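PDB 4WFV: allergen Bos d 2 from Bos taurus, which probably carries pheromones or other small odorants as a secreted lipocalin, and is a major allergen of cow dander. Local coordinates for residues 45-55 with 67-78. Sequence-based numbering, arbitrary orientation.
Sequences INDCESLSITF and TEVAKRQEGYVY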
loop_
_atom_site.group_PDB
_atom_site.type_symbol
_atom_site.label_atom_id
_atom_site.label_comp_id
_atom_site.label_asym_id
_atom_site.label_seq_id
_atom_site.Cartn_x
_atom_site.Cartn_y
_atom_site.Cartn_z
ATOM N N ILE A 45 8.672 8.801 -11.179
ATOM C CA ILE A 45 9.038 9.030 -12.572
ATOM C C ILE A 45 8.509 10.402 -12.975
ATOM O O ILE A 45 7.383 10.753 -12.649
ATOM C CB ILE A 45 8.442 7.949 -13.483
ATOM C CG1 ILE A 45 8.982 6.577 -13.086
ATOM C CG2 ILE A 45 8.737 8.253 -14.950
ATOM C CD1 ILE A 45 8.272 5.419 -13.755
ATOM N N ASN A 46 9.329 11.184 -13.668
ATOM C CA ASN A 46 8.921 12.525 -14.082
ATOM C C ASN A 46 8.331 13.326 -12.921
ATOM O O ASN A 46 7.212 13.837 -13.000
ATOM C CB ASN A 46 7.929 12.455 -15.245
ATOM C CG ASN A 46 8.535 11.842 -16.486
ATOM O OD1 ASN A 46 9.703 12.076 -16.800
ATOM N ND2 ASN A 46 7.748 11.045 -17.201
ATOM N N ASP A 47 9.099 13.418 -11.842
ATOM C CA ASP A 47 8.704 14.192 -10.666
ATOM C C ASP A 47 7.355 13.734 -10.115
ATOM O O ASP A 47 6.502 14.549 -9.764
ATOM C CB ASP A 47 8.694 15.695 -10.973
ATOM C CG ASP A 47 10.097 16.270 -11.121
ATOM O OD1 ASP A 47 11.075 15.527 -10.897
ATOM O OD2 ASP A 47 10.216 17.469 -11.454
ATOM N N CYS A 48 7.193 12.417 -10.054
ATOM C CA CYS A 48 6.017 11.772 -9.450
ATOM C C CYS A 48 4.749 11.856 -10.302
ATOM O O CYS A 48 3.644 11.631 -9.809
ATOM C CB CYS A 48 5.768 12.276 -8.021
ATOM S SG CYS A 48 7.159 11.988 -6.865
ATOM N N GLU A 49 4.907 12.151 -11.587
ATOM C CA GLU A 49 3.780 12.056 -12.505
ATOM C C GLU A 49 3.393 10.589 -12.670
ATOM O O GLU A 49 2.244 10.271 -12.978
ATOM C CB GLU A 49 4.121 12.679 -13.860
ATOM C CG GLU A 49 2.945 12.733 -14.826
ATOM C CD GLU A 49 1.810 13.616 -14.330
ATOM O OE1 GLU A 49 2.050 14.475 -13.454
ATOM O OE2 GLU A 49 0.673 13.450 -14.823
ATOM N N SER A 50 4.363 9.702 -12.479
ATOM C CA SER A 50 4.100 8.271 -12.358
ATOM C C SER A 50 4.906 7.685 -11.200
ATOM O O SER A 50 5.928 8.249 -10.782
ATOM C CB SER A 50 4.438 7.528 -13.655
ATOM O OG SER A 50 3.497 7.824 -14.672
ATOM N N LEU A 51 4.434 6.559 -10.677
ATOM C CA LEU A 51 5.169 5.804 -9.667
ATOM C C LEU A 51 5.541 4.429 -10.200
ATOM O O LEU A 51 4.747 3.783 -10.878
ATOM C CB LEU A 51 4.343 5.636 -8.392
ATOM C CG LEU A 51 3.820 6.877 -7.676
ATOM C CD1 LEU A 51 3.007 6.454 -6.460
ATOM C CD2 LEU A 51 4.969 7.799 -7.271
ATOM N N SER A 52 6.752 3.983 -9.896
ATOM C CA SER A 52 7.152 2.618 -10.181
ATOM C C SER A 52 7.196 1.885 -8.849
ATOM O O SER A 52 7.894 2.309 -7.934
ATOM C CB SER A 52 8.527 2.596 -10.848
ATOM O OG SER A 52 8.923 1.274 -11.145
ATOM N N ILE A 53 6.434 0.801 -8.721
ATOM C CA ILE A 53 6.344 0.088 -7.457
ATOM C C ILE A 53 6.782 -1.356 -7.658
ATOM O O ILE A 53 6.226 -2.087 -8.490
ATOM C CB ILE A 53 4.911 0.120 -6.897
ATOM C CG1 ILE A 53 4.421 1.563 -6.782
ATOM C CG2 ILE A 53 4.850 -0.569 -5.537
ATOM C CD1 ILE A 53 2.948 1.675 -6.423
ATOM N N THR A 54 7.789 -1.760 -6.894
ATOM C CA THR A 54 8.334 -3.106 -6.962
ATOM C C THR A 54 7.992 -3.852 -5.670
ATOM O O THR A 54 8.191 -3.334 -4.560
ATOM C CB THR A 54 9.848 -3.067 -7.197
ATOM O OG1 THR A 54 10.098 -2.480 -8.483
ATOM C CG2 THR A 54 10.431 -4.469 -7.159
ATOM N N PHE A 55 7.425 -5.045 -5.814
ATOM C CA PHE A 55 6.892 -5.785 -4.672
ATOM C C PHE A 55 6.839 -7.268 -4.993
ATOM O O PHE A 55 6.904 -7.659 -6.158
ATOM C CB PHE A 55 5.472 -5.286 -4.338
ATOM C CG PHE A 55 4.480 -5.488 -5.454
ATOM C CD1 PHE A 55 4.377 -4.569 -6.485
ATOM C CD2 PHE A 55 3.657 -6.609 -5.474
ATOM C CE1 PHE A 55 3.472 -4.760 -7.517
ATOM C CE2 PHE A 55 2.750 -6.796 -6.502
ATOM C CZ PHE A 55 2.660 -5.871 -7.516
ATOM N N THR A 67 6.937 -5.540 -10.818
ATOM C CA THR A 67 6.998 -4.092 -10.838
ATOM C C THR A 67 5.796 -3.569 -11.609
ATOM O O THR A 67 5.546 -3.985 -12.742
ATOM C CB THR A 67 8.291 -3.583 -11.491
ATOM O OG1 THR A 67 9.417 -3.993 -10.702
ATOM C CG2 THR A 67 8.276 -2.057 -11.594
ATOM N N GLU A 68 5.044 -2.675 -10.979
ATOM C CA GLU A 68 3.890 -2.043 -11.613
ATOM C C GLU A 68 4.077 -0.531 -11.694
ATOM O O GLU A 68 4.663 0.078 -10.802
ATOM C CB GLU A 68 2.606 -2.359 -10.835
ATOM C CG GLU A 68 2.236 -3.834 -10.785
ATOM C CD GLU A 68 1.573 -4.310 -12.062
ATOM O OE1 GLU A 68 1.179 -3.449 -12.875
ATOM O OE2 GLU A 68 1.457 -5.539 -12.255
ATOM N N VAL A 69 3.575 0.083 -12.758
ATOM C CA VAL A 69 3.657 1.527 -12.888
ATOM C C VAL A 69 2.272 2.132 -12.728
ATOM O O VAL A 69 1.313 1.698 -13.372
ATOM C CB VAL A 69 4.264 1.941 -14.246
ATOM C CG1 VAL A 69 4.283 3.455 -14.382
ATOM C CG2 VAL A 69 5.667 1.373 -14.383
ATOM N N ALA A 70 2.166 3.119 -11.846
ATOM C CA ALA A 70 0.911 3.821 -11.614
ATOM C C ALA A 70 1.006 5.239 -12.173
ATOM O O ALA A 70 2.010 5.915 -11.984
ATOM C CB ALA A 70 0.605 3.864 -10.126
ATOM N N LYS A 71 -0.044 5.687 -12.848
ATOM C CA LYS A 71 -0.062 7.013 -13.470
ATOM C C LYS A 71 -0.889 8.006 -12.666
ATOM O O LYS A 71 -1.994 7.691 -12.245
ATOM C CB LYS A 71 -0.644 6.901 -14.878
ATOM C CG LYS A 71 -0.816 8.237 -15.590
ATOM C CD LYS A 71 0.514 8.898 -15.887
ATOM C CE LYS A 71 0.305 10.241 -16.569
ATOM N NZ LYS A 71 1.590 10.944 -16.836
ATOM N N ARG A 72 -0.366 9.217 -12.462
ATOM C CA ARG A 72 -1.090 10.230 -11.701
ATOM C C ARG A 72 -2.394 10.629 -12.391
ATOM O O ARG A 72 -2.414 10.931 -13.589
ATOM C CB ARG A 72 -0.226 11.477 -11.489
ATOM C CG ARG A 72 -1.046 12.761 -11.437
ATOM C CD ARG A 72 -0.168 13.964 -11.150
ATOM N NE ARG A 72 0.432 13.861 -9.829
ATOM C CZ ARG A 72 1.615 14.374 -9.509
ATOM N NH1 ARG A 72 2.327 15.016 -10.427
ATOM N NH2 ARG A 72 2.086 14.235 -8.278
ATOM N N GLN A 73 -3.475 10.627 -11.618
ATOM C CA GLN A 73 -4.773 11.116 -12.067
ATOM C C GLN A 73 -4.892 12.593 -11.694
ATOM O O GLN A 73 -4.937 13.466 -12.565
ATOM C CB GLN A 73 -5.881 10.297 -11.402
ATOM C CG GLN A 73 -7.312 10.735 -11.713
ATOM C CD GLN A 73 -8.349 9.780 -11.129
ATOM O OE1 GLN A 73 -8.541 8.672 -11.631
ATOM N NE2 GLN A 73 -9.010 10.202 -10.061
ATOM N N GLU A 74 -4.940 12.865 -10.394
ATOM C CA GLU A 74 -4.943 14.224 -9.857
ATOM C C GLU A 74 -4.262 14.192 -8.498
ATOM O O GLU A 74 -4.407 13.224 -7.765
ATOM C CB GLU A 74 -6.374 14.746 -9.677
ATOM C CG GLU A 74 -7.191 14.839 -10.954
ATOM C CD GLU A 74 -6.621 15.829 -11.951
ATOM O OE1 GLU A 74 -6.110 16.890 -11.533
ATOM O OE2 GLU A 74 -6.685 15.538 -13.162
ATOM N N GLY A 75 -3.534 15.249 -8.153
ATOM C CA GLY A 75 -2.864 15.303 -6.864
ATOM C C GLY A 75 -1.968 14.099 -6.674
ATOM O O GLY A 75 -1.141 13.793 -7.526
ATOM N N TYR A 76 -2.137 13.401 -5.553
ATOM C CA TYR A 76 -1.370 12.186 -5.322
ATOM C C TYR A 76 -2.256 10.941 -5.407
ATOM O O TYR A 76 -2.052 9.957 -4.687
ATOM C CB TYR A 76 -0.624 12.278 -3.994
ATOM C CG TYR A 76 0.277 13.490 -3.943
ATOM C CD1 TYR A 76 1.452 13.536 -4.686
ATOM C CD2 TYR A 76 -0.062 14.592 -3.180
ATOM C CE1 TYR A 76 2.276 14.659 -4.657
ATOM C CE2 TYR A 76 0.757 15.713 -3.134
ATOM C CZ TYR A 76 1.919 15.739 -3.875
ATOM O OH TYR A 76 2.727 16.859 -3.823
ATOM N N VAL A 77 -3.242 11.014 -6.295
ATOM C CA VAL A 77 -4.061 9.864 -6.656
ATOM C C VAL A 77 -3.562 9.319 -7.975
ATOM O O VAL A 77 -3.484 10.059 -8.970
ATOM C CB VAL A 77 -5.539 10.234 -6.792
ATOM C CG1 VAL A 77 -6.339 9.002 -7.201
ATOM C CG2 VAL A 77 -6.068 10.792 -5.471
ATOM N N TYR A 78 -3.221 8.033 -7.974
ATOM C CA TYR A 78 -2.669 7.342 -9.134
ATOM C C TYR A 78 -3.591 6.211 -9.562
ATOM O O TYR A 78 -4.400 5.732 -8.770
ATOM C CB TYR A 78 -1.284 6.779 -8.797
ATOM C CG TYR A 78 -0.291 7.856 -8.449
ATOM C CD1 TYR A 78 -0.276 8.435 -7.182
ATOM C CD2 TYR A 78 0.615 8.309 -9.390
ATOM C CE1 TYR A 78 0.629 9.442 -6.862
ATOM C CE2 TYR A 78 1.516 9.316 -9.082
ATOM C CZ TYR A 78 1.519 9.867 -7.819
ATOM O OH TYR A 78 2.420 10.872 -7.520
HETATM O O HOH W 1 4.851 10.182 -16.355
#
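Leu51 lies across one face of the Tyr78 ring, on the side of the sheet that also carries Ile53, Glu68 and Ala70, where an antiparallel hairpin of the lipocalin barrel meets the next strand. Its CD1 stands 3.8 Å from the ring centroid, 9° off the normal, a CH-pi contact. With CG anti to the carbonyl carbon (chi1 -57°), the branched end can spread over the ring. Small Ala70, the hydrogen-bonded pair of Leu51, suits the place between strand 50-55 and Leu80 of the following strand. The phenol gives Tyr78 a polar end as well: OH donates to Cys48 O at 2.7 Å, on a lone pair in the carbonyl plane, tying down the turn that the Cys44-Cys48 disulfide also holds. That same oxygen sits over the centre of the Arg72 guanidinium, whose NE turns instead to Gly75 O, 2.8 Å away. Glu49, its chain bent at chi2, brings its carboxylate between two cations: OE1 takes Arg72 NH1 at 3.1 Å, with the planes 73° apart, while a weak, 3.3 Å salt bridge joins OE2 to Lys71 NZ. On the more exposed face, Ser50, Ser52 and Lys71 fit by polarity, whereas beta-branched Thr54, Thr67 and Val69 suit the extended strands; Thr54 OG1 and Thr67 OG1 share a hydrogen bond of 2.8 Å, with Thr67 CG2 turned to Ser52 OG at 3.4 Å.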